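Local coordinates for hypothetical protein (Plasmodium falciparum, PDB 1ZSO), which is of unknown function but belongs to a eukaryotic family whose members are generally assigned zinc binding, at residues W34-R39 against A105-R110; D56-P61 against N68-W73; C91-V96 against E100-A105; V125-T128 against L132-D135; Q141-Y146 against M152-Y157. All coordinates share one frame; numbering follows the deposited sequence.

Contact 1: residues W34-R39 against A105-R110; sequences WIFNIR and ASFECR
Trp34 opens the segment 34-39 by bringing CH2 of its indole to 3.5 Å from Ala105 CB. One face of the six-membered ring of the indole receives Phe107, whose CZ stands 3.7 Å from Trp34 CE3 and is offset toward the rim. The Phe107 ring thus comes edge-on to the indole in a T-shaped pair with planes at 81°. Two residues on, Phe36 repeats the theme with the roles exchanged: its edge is aimed at the face of Phe107, and Phe36 CZ lies 4.0 Å from Phe107 CZ. Trp34, Phe36 and Phe107 form a buried aromatic cluster between two layered beta sheets, since strand 34-40 belongs to a three-stranded sheet and strand 102-110 to the six-stranded one. The segment axes pass 10.8 Å apart at 32°, a spacing filled by the rings. Phe36 and Phe107 approach from opposite directions. Beyond the cluster, Phe36 also meets Phe117, and Phe107 rests on Ile82 and Val14.

Contact 2: residues D56-P61 against N68-W73; sequences DILEIP and NFMIKW
Selenomethionine Met70 fills the apolar centre, its methyl CE pressed to 3.4 Å from Leu58 CB, closer than usual for two carbons, and 3.2 Å from Glu59 O. A bend at chi3 (-81°) turns CE back over the 56-61 backbone, while SE lies along the flank of the chain, 4.0 Å from Pro61 CD and close to Ile60 CG1. Leu58 returns the contact with CD1, which reaches over the backbone of the other segment to 3.8 Å from Phe69 CA. Toward the polar edge, Asn68 has its CB directed away from 56-61, yet its amide turns back: ND2 donates to Asp56 O at 2.7 Å, in the carbonyl plane and in the plane of its own amide, with an N-H...O angle of 145°. A water bridges the same pair of residues, donating to Asp56 OD2 at 2.7 Å and to Asn68 O. Asp56 OD2 also forms a salt bridge with Arg53 of the same chain, and Asn68 OD1 accepts from Phe84 N. Asn68 and Phe69 share Ile82 of strand 80-85 as partner, a classic beta bulge where strand 69-71 edges the six-stranded sheet; Arg53 of the second subunit packs on Pro61 and Met70 at the dimer interface.

Contact 3: residues C91-V96 against E100-A105; sequences CSYEEV and EWRDFA
Tyr93 and Phe104 both swing CG away from the backbone N (chi1 -169° and -167°), which carries each ring across to the opposing segment. The two segments are joined by a short connection, but their strands part into different sheets, 92-94 into the four-stranded and 102-110 into the six-stranded one; Phe104 and Ala105 form a classic beta bulge opposite Val14. Phe104 offers a face to Cys91, whose CA stands 3.7 Å from the ring centroid, a CH-pi contact, with Cys91 SG set obliquely to the same ring. Beside it, Cys91 N donates to Phe104 O at 2.7 Å. Arg102 runs extended past Tyr93 in the opposite direction, its CB at the ring edge, 3.8 Å from Tyr93 CE1. One face of its guanidinium lies over Ser92 O, while NH2 makes a weak, long salt bridge to Glu94 OE2 (3.4 Å). NH1 has a stronger partner in Asn97 OD1, which also accepts from Glu94 N. At the far end, Tyr93 OH accepts from Ala18 N and donates to Glu100 O at 2.5 Å, tilted 27° from the carbonyl plane.

Contact 4: residues V125-T128 against L132-D135; sequences VEDT and LYYD
Val125 and Tyr133 form the antiparallel hydrogen-bonded pair of a beta hairpin made by strands 123-127 and 132-136, at one border of the four-stranded sheet. Both backbone groups of each residue are engaged across it: Val125 N donates to Tyr133 O at 2.9 Å, and Tyr133 N to Val125 O at 2.6 Å. The latter oxygen takes a second, softer approach from Leu132 CA, a CA-H...O contact of 3.1 Å. Tyr133 places its ring beside the 125-128 strand with CG next to its own backbone N (chi1 -52°), and its edge runs past Val125 O toward Asp127. There Tyr133 OH donates to Asp127 OD2, meeting that oxygen on its anti side and 21° out of the carboxylate plane. The carboxylate is buried yet well supplied. OD2 also accepts from Asn147 ND2, and OD1 takes the backbone N of Lys131 in the turn, with a weak bond from Lys129 N; this set of donors would be expected to stabilise a negative charge. The non-hydrogen-bonded pair, Glu126 with Leu132, lies on the other face. Glu126 sends its carboxylate to a salt bridge with Arg25, while its aliphatic part receives the leucine: Leu132 CD2 rests 3.6 Å from Glu126 CB.

Contact 5: residues Q141-Y146 against M152-Y157; sequences QNWCDY and MCVGIY
Trp143 packs against Ile156 and Val154 in an antiparallel beta hairpin of strands 143-147 and 152-163, at one border of the six-stranded sheet. From CB the chain leaves with CG anti to the backbone N (chi1 167°), which brings the benzo part of the indole toward the partner strand. CE3 then meets Ile156 CD1 at 3.6 Å, and the next atom outward, CZ3, touches both that methyl and Val154 CG1, the latter at 4.0 Å. Val125 and Val136 of the neighbouring sheet also contact this indole. In the backbone, Trp143 O accepts from Ile156 N at 2.6 Å, and Trp143 N donates to Ile156 O. Asp145 and Val154 make the next reciprocal pair of backbone bonds. Asp145 OD2 turns back to its own strand, accepting from Tyr146 N through its anti lone pair. On the opposite face, Tyr146 holds its ring over Met152 N, and Cys153 SG sits at the ring edge, 3.8 Å from Tyr146 CD2.

How the contacts relate
The six-stranded sheet is reached by contacts 1, 2, 3 and 5, with contacts 2 and 5 at its two borders, their centres about 37 Å apart. Contacts 2 and 3 are nested along the chain within the loop closed by contact 1. Contact 1 meets contact 2 where Ile38 CD1 lies 3.6 Å from Trp73 CZ2; it shares Ala105 with contact 3, and Trp34 CZ2 stands 3.9 Å from Cys91 SG. Contacts 4 and 5, centres about 10 Å apart, are successive hairpins from two sheets packed face to face, with Val125 CG2 3.4 Å from Ile156 CD1. Cys91 of contact 3 also packs on Cys28.

Contact 1: residues W34-R39 against A105-R110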
# COMPACT_ATOMS: atom_id res chain seq x y z
N TRP B 34 7.03 -4.14 7.53
CA TRP B 34 6.50 -3.25 8.60
C TRP B 34 4.98 -3.35 8.64
O TRP B 34 4.31 -3.36 7.57
CB TRP B 34 6.92 -1.79 8.41
CG TRP B 34 8.35 -1.64 8.46
CD1 TRP B 34 9.19 -1.58 7.41
CD2 TRP B 34 9.16 -1.58 9.63
NE1 TRP B 34 10.48 -1.44 7.85
CE2 TRP B 34 10.49 -1.45 9.22
CE3 TRP B 34 8.88 -1.57 11.00
CZ2 TRP B 34 11.54 -1.37 10.11
CZ3 TRP B 34 9.92 -1.52 11.88
CH2 TRP B 34 11.23 -1.39 11.44
N ILE B 35 4.46 -3.49 9.86
CA ILE B 35 3.03 -3.73 10.14
C ILE B 35 2.59 -2.78 11.27
O ILE B 35 3.24 -2.64 12.32
CB ILE B 35 2.78 -5.19 10.49
CG1 ILE B 35 3.36 -6.08 9.38
CG2 ILE B 35 1.27 -5.48 10.63
CD1 ILE B 35 3.47 -7.51 9.74
N PHE B 36 1.52 -2.07 11.03
CA PHE B 36 1.07 -1.08 12.02
C PHE B 36 -0.42 -1.05 12.01
O PHE B 36 -1.06 -1.35 10.99
CB PHE B 36 1.58 0.31 11.66
CG PHE B 36 3.06 0.50 11.89
CD1 PHE B 36 3.54 0.72 13.15
CD2 PHE B 36 3.94 0.47 10.83
CE1 PHE B 36 4.92 0.88 13.37
CE2 PHE B 36 5.30 0.63 11.03
CZ PHE B 36 5.79 0.84 12.31
N ASN B 37 -0.96 -0.68 13.17
CA ASN B 37 -2.24 -0.05 13.18
C ASN B 37 -2.04 1.47 13.19
O ASN B 37 -1.27 2.03 13.98
CB ASN B 37 -3.04 -0.42 14.41
CG ASN B 37 -3.41 -1.88 14.48
OD1 ASN B 37 -3.46 -2.62 13.50
ND2 ASN B 37 -3.74 -2.29 15.70
N ILE B 38 -2.77 2.14 12.30
CA ILE B 38 -2.71 3.59 12.17
C ILE B 38 -4.05 4.30 12.38
O ILE B 38 -5.12 3.68 12.41
CB ILE B 38 -2.17 3.98 10.80
CG1 ILE B 38 -3.16 3.54 9.72
CG2 ILE B 38 -0.74 3.34 10.63
CD1 ILE B 38 -2.98 4.22 8.36
N ARG B 39 -3.94 5.61 12.52
CA ARG B 39 -5.10 6.50 12.63
C ARG B 39 -4.87 7.78 11.82
O ARG B 39 -3.74 8.27 11.64
CB ARG B 39 -5.35 6.85 14.09
CG ARG B 39 -6.71 7.52 14.37
CD ARG B 39 -6.59 8.28 15.65
NE ARG B 39 -7.67 9.23 15.87
CZ ARG B 39 -8.70 8.99 16.68
NH1 ARG B 39 -8.81 7.80 17.29
NH2 ARG B 39 -9.65 9.92 16.84
N ALA B 105 13.89 2.13 14.74
CA ALA B 105 13.55 2.61 13.40
C ALA B 105 12.76 3.90 13.52
O ALA B 105 11.92 4.04 14.43
CB ALA B 105 12.76 1.57 12.65
N SER B 106 13.01 4.86 12.63
CA SER B 106 12.23 6.09 12.63
C SER B 106 11.41 6.22 11.34
O SER B 106 11.85 5.73 10.28
CB SER B 106 13.14 7.31 12.79
OG SER B 106 14.25 6.98 13.60
N PHE B 107 10.26 6.89 11.45
CA PHE B 107 9.38 7.16 10.30
C PHE B 107 8.87 8.60 10.27
O PHE B 107 8.44 9.13 11.30
CB PHE B 107 8.17 6.25 10.33
CG PHE B 107 8.52 4.79 10.47
CD1 PHE B 107 8.77 4.25 11.72
CD2 PHE B 107 8.59 3.97 9.37
CE1 PHE B 107 9.12 2.94 11.86
CE2 PHE B 107 8.95 2.65 9.51
CZ PHE B 107 9.20 2.14 10.75
N GLU B 108 8.90 9.22 9.09
CA GLU B 108 8.15 10.45 8.84
C GLU B 108 6.75 10.11 8.44
O GLU B 108 6.51 9.44 7.44
CB GLU B 108 8.73 11.28 7.70
CG GLU B 108 9.99 12.00 8.06
CD GLU B 108 10.58 12.75 6.87
OE1 GLU B 108 9.85 12.96 5.86
OE2 GLU B 108 11.78 13.13 6.96
N CYS B 109 5.82 10.65 9.19
CA CYS B 109 4.42 10.48 8.97
C CYS B 109 3.75 11.82 8.72
O CYS B 109 3.90 12.71 9.50
CB CYS B 109 3.85 9.83 10.22
SG CYS B 109 4.72 8.32 10.66
N ARG B 110 3.02 11.93 7.61
CA ARG B 110 2.28 13.14 7.29
C ARG B 110 0.80 12.77 7.11
O ARG B 110 0.42 12.12 6.15
CB ARG B 110 2.78 13.74 5.99
CG ARG B 110 4.04 14.64 6.10
CD ARG B 110 4.21 15.50 4.79
NE ARG B 110 5.39 16.41 4.81
CZ ARG B 110 6.67 16.01 4.76
NH1 ARG B 110 6.98 14.72 4.69
NH2 ARG B 110 7.64 16.90 4.79

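Contact 2: residues D56-P61 against N68-W73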
# COMPACT_ATOMS: atom_id res chain seq x y z
N ASP B 56 9.55 0.11 -0.83
CA ASP B 56 8.35 0.40 -1.63
C ASP B 56 8.39 1.85 -2.12
O ASP B 56 8.78 2.75 -1.38
CB ASP B 56 7.06 0.15 -0.83
CG ASP B 56 6.87 -1.31 -0.45
OD1 ASP B 56 7.64 -2.14 -0.96
OD2 ASP B 56 5.93 -1.63 0.33
N ILE B 57 8.04 2.06 -3.40
CA ILE B 57 8.13 3.39 -4.03
C ILE B 57 6.77 3.83 -4.54
O ILE B 57 6.31 3.34 -5.56
CB ILE B 57 9.15 3.41 -5.21
CG1 ILE B 57 10.55 3.09 -4.71
CG2 ILE B 57 9.16 4.76 -5.92
CD1 ILE B 57 11.58 2.79 -5.81
N LEU B 58 6.14 4.77 -3.83
CA LEU B 58 4.84 5.34 -4.21
C LEU B 58 5.00 6.82 -4.50
O LEU B 58 5.42 7.59 -3.63
CB LEU B 58 3.81 5.18 -3.10
CG LEU B 58 3.71 3.89 -2.30
CD1 LEU B 58 2.47 3.90 -1.39
CD2 LEU B 58 3.66 2.65 -3.14
N GLU B 59 4.64 7.21 -5.72
CA GLU B 59 4.76 8.58 -6.15
C GLU B 59 3.59 9.36 -5.57
O GLU B 59 2.45 8.99 -5.76
CB GLU B 59 4.76 8.65 -7.67
CG GLU B 59 5.93 7.92 -8.32
CD GLU B 59 7.24 8.74 -8.35
OE1 GLU B 59 7.22 9.98 -8.09
OE2 GLU B 59 8.30 8.13 -8.66
N ILE B 60 3.89 10.43 -4.84
CA ILE B 60 2.88 11.29 -4.23
C ILE B 60 2.35 12.32 -5.24
O ILE B 60 3.11 13.02 -5.91
CB ILE B 60 3.44 12.02 -3.00
CG1 ILE B 60 4.06 11.02 -2.04
CG2 ILE B 60 2.31 12.89 -2.27
CD1 ILE B 60 4.94 11.66 -0.99
N PRO B 61 1.03 12.40 -5.36
CA PRO B 61 0.40 13.41 -6.24
C PRO B 61 0.65 14.84 -5.76
O PRO B 61 0.70 15.11 -4.56
CB PRO B 61 -1.09 13.05 -6.19
CG PRO B 61 -1.15 11.64 -5.65
CD PRO B 61 0.03 11.52 -4.71
N ASN B 68 6.64 5.21 1.15
CA ASN B 68 6.65 3.76 1.33
C ASN B 68 5.22 3.26 1.57
O ASN B 68 4.88 2.12 1.22
CB ASN B 68 7.47 3.36 2.57
CG ASN B 68 8.92 3.59 2.40
OD1 ASN B 68 9.60 3.86 3.38
ND2 ASN B 68 9.43 3.46 1.18
N PHE B 69 4.42 4.13 2.20
CA PHE B 69 2.99 3.91 2.40
C PHE B 69 2.18 5.19 2.24
O PHE B 69 2.59 6.25 2.71
CB PHE B 69 2.69 3.33 3.80
CG PHE B 69 1.23 3.00 4.01
CD1 PHE B 69 0.70 1.80 3.56
CD2 PHE B 69 0.37 3.91 4.61
CE1 PHE B 69 -0.70 1.49 3.75
CE2 PHE B 69 -0.98 3.60 4.79
CZ PHE B 69 -1.51 2.38 4.34
N MSE B 70 1.02 5.04 1.61
CA MSE B 70 0.08 6.14 1.43
C MSE B 70 -1.40 5.74 1.64
O MSE B 70 -1.80 4.60 1.40
CB MSE B 70 0.16 6.69 0.02
CG MSE B 70 1.24 7.69 -0.27
SE MSE B 70 0.64 8.68 -1.93
CE MSE B 70 1.20 7.40 -3.24
N ILE B 71 -2.20 6.72 2.03
CA ILE B 71 -3.62 6.52 2.17
C ILE B 71 -4.32 7.85 1.92
O ILE B 71 -3.83 8.90 2.31
CB ILE B 71 -3.95 5.86 3.55
CG1 ILE B 71 -5.43 5.50 3.65
CG2 ILE B 71 -3.56 6.72 4.75
CD1 ILE B 71 -5.68 4.60 4.85
N LYS B 72 -5.43 7.78 1.21
CA LYS B 72 -6.33 8.89 1.04
C LYS B 72 -7.53 8.56 1.95
O LYS B 72 -8.40 7.74 1.62
CB LYS B 72 -6.72 9.02 -0.43
CG LYS B 72 -7.70 10.12 -0.76
CD LYS B 72 -7.97 10.12 -2.25
CE LYS B 72 -8.45 11.47 -2.78
NZ LYS B 72 -9.89 11.70 -2.43
N TRP B 73 -7.49 9.18 3.13
CA TRP B 73 -8.41 8.90 4.22
C TRP B 73 -9.86 9.12 3.85
O TRP B 73 -10.72 8.35 4.28
CB TRP B 73 -8.08 9.76 5.43
CG TRP B 73 -6.91 9.29 6.21
CD1 TRP B 73 -5.72 9.90 6.31
CD2 TRP B 73 -6.83 8.12 7.02
NE1 TRP B 73 -4.89 9.19 7.13
CE2 TRP B 73 -5.55 8.08 7.56
CE3 TRP B 73 -7.73 7.07 7.31
CZ2 TRP B 73 -5.15 7.09 8.43
CZ3 TRP B 73 -7.33 6.09 8.12
CH2 TRP B 73 -6.06 6.10 8.70
O HOH W 1 3.75 0.01 0.34

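Contact 3: residues C91-V96 against E100-A105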
# COMPACT_ATOMS: atom_id res chain seq x y z
N CYS B 91 17.68 -0.27 12.79
CA CYS B 91 17.19 -1.62 12.70
C CYS B 91 18.17 -2.66 13.19
O CYS B 91 18.21 -3.75 12.62
CB CYS B 91 16.82 -1.96 11.25
SG CYS B 91 15.43 -1.03 10.64
N SER B 92 18.93 -2.35 14.23
CA SER B 92 19.86 -3.27 14.85
C SER B 92 19.76 -3.14 16.39
O SER B 92 19.62 -2.05 16.90
CB SER B 92 21.30 -2.96 14.37
OG SER B 92 22.18 -4.05 14.61
N TYR B 93 19.82 -4.27 17.10
CA TYR B 93 19.86 -4.31 18.55
C TYR B 93 20.94 -5.31 18.92
O TYR B 93 20.97 -6.44 18.45
CB TYR B 93 18.49 -4.73 19.06
CG TYR B 93 18.21 -4.60 20.56
CD1 TYR B 93 17.87 -3.39 21.12
CD2 TYR B 93 18.22 -5.73 21.39
CE1 TYR B 93 17.57 -3.29 22.46
CE2 TYR B 93 17.93 -5.65 22.75
CZ TYR B 93 17.61 -4.43 23.28
OH TYR B 93 17.32 -4.34 24.64
N GLU B 94 21.86 -4.89 19.76
CA GLU B 94 23.10 -5.62 19.88
C GLU B 94 23.29 -6.08 21.32
O GLU B 94 22.59 -5.65 22.21
CB GLU B 94 24.24 -4.73 19.38
CG GLU B 94 24.08 -4.36 17.88
CD GLU B 94 24.68 -3.01 17.50
OE1 GLU B 94 25.71 -2.62 18.12
OE2 GLU B 94 24.14 -2.34 16.57
N GLU B 95 24.22 -7.01 21.51
CA GLU B 95 24.50 -7.58 22.83
C GLU B 95 24.58 -6.49 23.90
O GLU B 95 23.98 -6.60 24.99
CB GLU B 95 25.81 -8.35 22.76
CG GLU B 95 26.20 -9.15 23.99
CD GLU B 95 27.43 -10.05 23.71
OE1 GLU B 95 27.93 -10.03 22.55
OE2 GLU B 95 27.90 -10.77 24.64
N VAL B 96 25.32 -5.44 23.59
CA VAL B 96 25.55 -4.38 24.54
C VAL B 96 24.26 -3.69 25.00
O VAL B 96 24.21 -3.11 26.10
CB VAL B 96 26.56 -3.35 23.96
CG1 VAL B 96 25.92 -2.45 22.88
CG2 VAL B 96 27.15 -2.50 25.09
N GLU B 100 17.98 -3.16 27.49
CA GLU B 100 17.83 -1.70 27.53
C GLU B 100 16.96 -1.30 26.36
O GLU B 100 17.05 -1.92 25.28
CB GLU B 100 19.17 -0.96 27.38
CG GLU B 100 20.25 -1.31 28.37
CD GLU B 100 21.63 -0.82 27.91
OE1 GLU B 100 21.70 -0.06 26.90
OE2 GLU B 100 22.63 -1.22 28.53
N TRP B 101 16.13 -0.28 26.58
CA TRP B 101 15.36 0.37 25.50
C TRP B 101 16.32 0.94 24.46
O TRP B 101 17.41 1.40 24.80
CB TRP B 101 14.46 1.46 26.06
CG TRP B 101 13.22 0.90 26.68
CD1 TRP B 101 12.95 0.78 28.00
CD2 TRP B 101 12.09 0.34 25.98
NE1 TRP B 101 11.71 0.18 28.17
CE2 TRP B 101 11.17 -0.08 26.94
CE3 TRP B 101 11.78 0.16 24.64
CZ2 TRP B 101 9.96 -0.68 26.61
CZ3 TRP B 101 10.59 -0.42 24.31
CH2 TRP B 101 9.69 -0.84 25.29
N ARG B 102 15.94 0.89 23.20
CA ARG B 102 16.80 1.43 22.15
C ARG B 102 15.95 1.77 20.90
O ARG B 102 15.07 1.01 20.50
CB ARG B 102 17.99 0.48 21.84
CG ARG B 102 18.58 0.55 20.41
CD ARG B 102 20.07 0.09 20.27
NE ARG B 102 20.62 0.41 18.94
CZ ARG B 102 21.81 0.01 18.46
NH1 ARG B 102 22.64 -0.76 19.18
NH2 ARG B 102 22.19 0.37 17.22
N ASP B 103 16.21 2.94 20.34
CA ASP B 103 15.63 3.33 19.08
C ASP B 103 15.96 2.30 18.02
O ASP B 103 17.12 1.94 17.85
CB ASP B 103 16.15 4.71 18.67
CG ASP B 103 15.55 5.84 19.51
OD1 ASP B 103 14.66 5.54 20.34
OD2 ASP B 103 15.97 7.03 19.35
N PHE B 104 14.94 1.84 17.32
CA PHE B 104 15.10 0.78 16.35
C PHE B 104 14.89 1.28 14.93
O PHE B 104 15.60 0.87 14.02
CB PHE B 104 14.11 -0.37 16.66
CG PHE B 104 14.42 -1.63 15.90
CD1 PHE B 104 15.50 -2.41 16.25
CD2 PHE B 104 13.64 -2.01 14.81
CE1 PHE B 104 15.81 -3.54 15.53
CE2 PHE B 104 13.95 -3.16 14.10
CZ PHE B 104 15.05 -3.91 14.44
N ALA B 105 13.89 2.13 14.74
CA ALA B 105 13.55 2.61 13.40
C ALA B 105 12.76 3.90 13.52
O ALA B 105 11.92 4.04 14.43
CB ALA B 105 12.76 1.57 12.65

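Contact 4: residues V125-T128 against L132-D135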
# COMPACT_ATOMS: atom_id res chain seq x y z
N VAL B 125 18.90 -12.99 13.04
CA VAL B 125 19.72 -13.00 14.22
C VAL B 125 21.10 -13.59 13.90
O VAL B 125 21.21 -14.60 13.19
CB VAL B 125 19.07 -13.82 15.31
CG1 VAL B 125 20.09 -14.17 16.36
CG2 VAL B 125 17.90 -13.05 15.90
N GLU B 126 22.13 -12.94 14.40
CA GLU B 126 23.47 -13.52 14.45
C GLU B 126 23.72 -13.88 15.90
O GLU B 126 23.40 -13.08 16.77
CB GLU B 126 24.54 -12.52 13.98
CG GLU B 126 25.95 -13.17 13.88
CD GLU B 126 26.98 -12.26 13.28
OE1 GLU B 126 26.69 -11.05 13.17
OE2 GLU B 126 28.08 -12.76 12.92
N ASP B 127 24.26 -15.07 16.17
CA ASP B 127 24.62 -15.43 17.55
C ASP B 127 26.10 -15.13 17.79
O ASP B 127 26.79 -14.74 16.87
CB ASP B 127 24.26 -16.88 17.90
CG ASP B 127 25.09 -17.92 17.13
OD1 ASP B 127 26.25 -17.68 16.73
OD2 ASP B 127 24.57 -19.03 16.95
N THR B 128 26.55 -15.30 19.03
CA THR B 128 27.88 -14.87 19.42
C THR B 128 28.99 -15.69 18.73
O THR B 128 30.14 -15.25 18.64
CB THR B 128 28.09 -14.90 20.97
OG1 THR B 128 27.71 -16.18 21.48
CG2 THR B 128 27.28 -13.77 21.65
N LEU B 132 23.97 -17.31 11.52
CA LEU B 132 22.84 -16.45 11.25
C LEU B 132 21.56 -17.25 11.23
O LEU B 132 21.54 -18.38 10.75
CB LEU B 132 23.04 -15.76 9.91
CG LEU B 132 24.26 -14.83 9.81
CD1 LEU B 132 24.55 -14.53 8.38
CD2 LEU B 132 24.01 -13.56 10.56
N TYR B 133 20.50 -16.67 11.76
CA TYR B 133 19.21 -17.33 11.75
C TYR B 133 18.27 -16.42 11.01
O TYR B 133 18.24 -15.20 11.25
CB TYR B 133 18.73 -17.61 13.17
CG TYR B 133 19.76 -18.34 14.02
CD1 TYR B 133 20.90 -17.69 14.47
CD2 TYR B 133 19.61 -19.68 14.31
CE1 TYR B 133 21.85 -18.35 15.23
CE2 TYR B 133 20.54 -20.35 15.05
CZ TYR B 133 21.66 -19.68 15.51
OH TYR B 133 22.56 -20.38 16.26
N TYR B 134 17.52 -17.02 10.08
CA TYR B 134 16.57 -16.30 9.26
C TYR B 134 15.13 -16.60 9.66
O TYR B 134 14.84 -17.51 10.47
CB TYR B 134 16.81 -16.65 7.80
CG TYR B 134 18.16 -16.13 7.35
CD1 TYR B 134 18.29 -14.84 6.85
CD2 TYR B 134 19.31 -16.91 7.48
CE1 TYR B 134 19.52 -14.35 6.48
CE2 TYR B 134 20.53 -16.42 7.12
CZ TYR B 134 20.63 -15.14 6.63
OH TYR B 134 21.84 -14.61 6.25
N ASP B 135 14.22 -15.81 9.09
CA ASP B 135 12.81 -16.03 9.34
C ASP B 135 12.60 -16.13 10.85
O ASP B 135 11.84 -16.97 11.33
CB ASP B 135 12.37 -17.32 8.65
CG ASP B 135 12.35 -17.20 7.12
OD1 ASP B 135 11.51 -16.42 6.60
OD2 ASP B 135 13.16 -17.90 6.44

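Contact 5: residues Q141-Y146 against M152-Y157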
# COMPACT_ATOMS: atom_id res chain seq x y z
N GLN B 141 6.85 -12.39 20.43
CA GLN B 141 7.71 -11.60 21.31
C GLN B 141 8.89 -12.38 21.86
O GLN B 141 9.64 -11.87 22.70
CB GLN B 141 6.91 -10.96 22.44
CG GLN B 141 6.18 -9.67 22.07
CD GLN B 141 4.84 -9.87 21.38
OE1 GLN B 141 4.51 -9.15 20.42
NE2 GLN B 141 4.04 -10.82 21.87
N ASN B 142 9.07 -13.62 21.40
CA ASN B 142 10.02 -14.57 22.02
C ASN B 142 10.53 -15.50 20.91
O ASN B 142 9.78 -15.91 20.02
CB ASN B 142 9.37 -15.41 23.14
CG ASN B 142 8.97 -14.59 24.38
OD1 ASN B 142 9.81 -14.31 25.27
ND2 ASN B 142 7.69 -14.24 24.46
N TRP B 143 11.79 -15.87 20.99
CA TRP B 143 12.35 -16.76 19.99
C TRP B 143 13.61 -17.38 20.51
O TRP B 143 14.39 -16.73 21.17
CB TRP B 143 12.63 -15.99 18.71
CG TRP B 143 13.46 -16.72 17.73
CD1 TRP B 143 13.02 -17.53 16.72
CD2 TRP B 143 14.90 -16.73 17.66
NE1 TRP B 143 14.09 -18.03 16.04
CE2 TRP B 143 15.26 -17.56 16.59
CE3 TRP B 143 15.90 -16.11 18.40
CZ2 TRP B 143 16.57 -17.79 16.23
CZ3 TRP B 143 17.23 -16.36 18.06
CH2 TRP B 143 17.55 -17.20 16.98
N CYS B 144 13.79 -18.67 20.21
CA CYS B 144 15.05 -19.32 20.47
C CYS B 144 15.40 -20.35 19.40
O CYS B 144 14.55 -20.78 18.63
CB CYS B 144 15.07 -19.96 21.85
SG CYS B 144 13.89 -21.28 22.04
N ASP B 145 16.67 -20.70 19.38
CA ASP B 145 17.19 -21.74 18.52
C ASP B 145 18.38 -22.32 19.29
O ASP B 145 18.69 -21.89 20.41
CB ASP B 145 17.62 -21.19 17.14
CG ASP B 145 17.38 -22.20 15.99
OD1 ASP B 145 16.89 -21.79 14.92
OD2 ASP B 145 17.68 -23.41 16.15
N TYR B 146 19.04 -23.31 18.69
CA TYR B 146 20.13 -24.03 19.32
C TYR B 146 21.24 -24.05 18.30
O TYR B 146 21.03 -24.41 17.15
CB TYR B 146 19.69 -25.45 19.66
CG TYR B 146 20.59 -26.23 20.59
CD1 TYR B 146 21.29 -27.32 20.13
CD2 TYR B 146 20.72 -25.89 21.94
CE1 TYR B 146 22.13 -28.07 20.99
CE2 TYR B 146 21.55 -26.63 22.81
CZ TYR B 146 22.25 -27.72 22.33
OH TYR B 146 23.09 -28.47 23.14
N MSE B 152 24.79 -24.70 21.83
CA MSE B 152 24.55 -23.42 22.51
C MSE B 152 23.15 -22.90 22.27
O MSE B 152 22.74 -22.71 21.14
CB MSE B 152 25.58 -22.38 22.02
CG MSE B 152 25.37 -20.97 22.56
SE MSE B 152 26.87 -19.74 22.07
CE MSE B 152 26.27 -19.15 20.28
N CYS B 153 22.42 -22.66 23.35
CA CYS B 153 21.09 -22.07 23.23
C CYS B 153 21.25 -20.59 22.87
O CYS B 153 22.09 -19.87 23.44
CB CYS B 153 20.27 -22.21 24.53
SG CYS B 153 19.82 -23.95 25.11
N VAL B 154 20.42 -20.16 21.93
CA VAL B 154 20.36 -18.76 21.49
C VAL B 154 18.92 -18.29 21.61
O VAL B 154 18.03 -18.95 21.14
CB VAL B 154 20.80 -18.66 20.04
CG1 VAL B 154 20.86 -17.24 19.62
CG2 VAL B 154 22.14 -19.32 19.86
N GLY B 155 18.68 -17.16 22.25
CA GLY B 155 17.31 -16.76 22.57
C GLY B 155 17.06 -15.26 22.61
O GLY B 155 17.94 -14.45 22.88
N ILE B 156 15.82 -14.89 22.32
CA ILE B 156 15.37 -13.52 22.48
C ILE B 156 14.07 -13.59 23.27
O ILE B 156 13.10 -14.24 22.85
CB ILE B 156 15.14 -12.82 21.11
CG1 ILE B 156 16.49 -12.54 20.46
CG2 ILE B 156 14.35 -11.48 21.29
CD1 ILE B 156 16.45 -12.57 18.99
N TYR B 157 14.07 -12.94 24.43
CA TYR B 157 12.99 -13.08 25.38
C TYR B 157 12.38 -11.74 25.70
O TYR B 157 13.05 -10.70 25.70
CB TYR B 157 13.51 -13.67 26.70
CG TYR B 157 14.02 -15.08 26.60
CD1 TYR B 157 13.22 -16.14 27.00
CD2 TYR B 157 15.30 -15.36 26.12
CE1 TYR B 157 13.65 -17.44 26.92
CE2 TYR B 157 15.76 -16.69 26.01
CZ TYR B 157 14.94 -17.72 26.41
OH TYR B 157 15.36 -19.06 26.36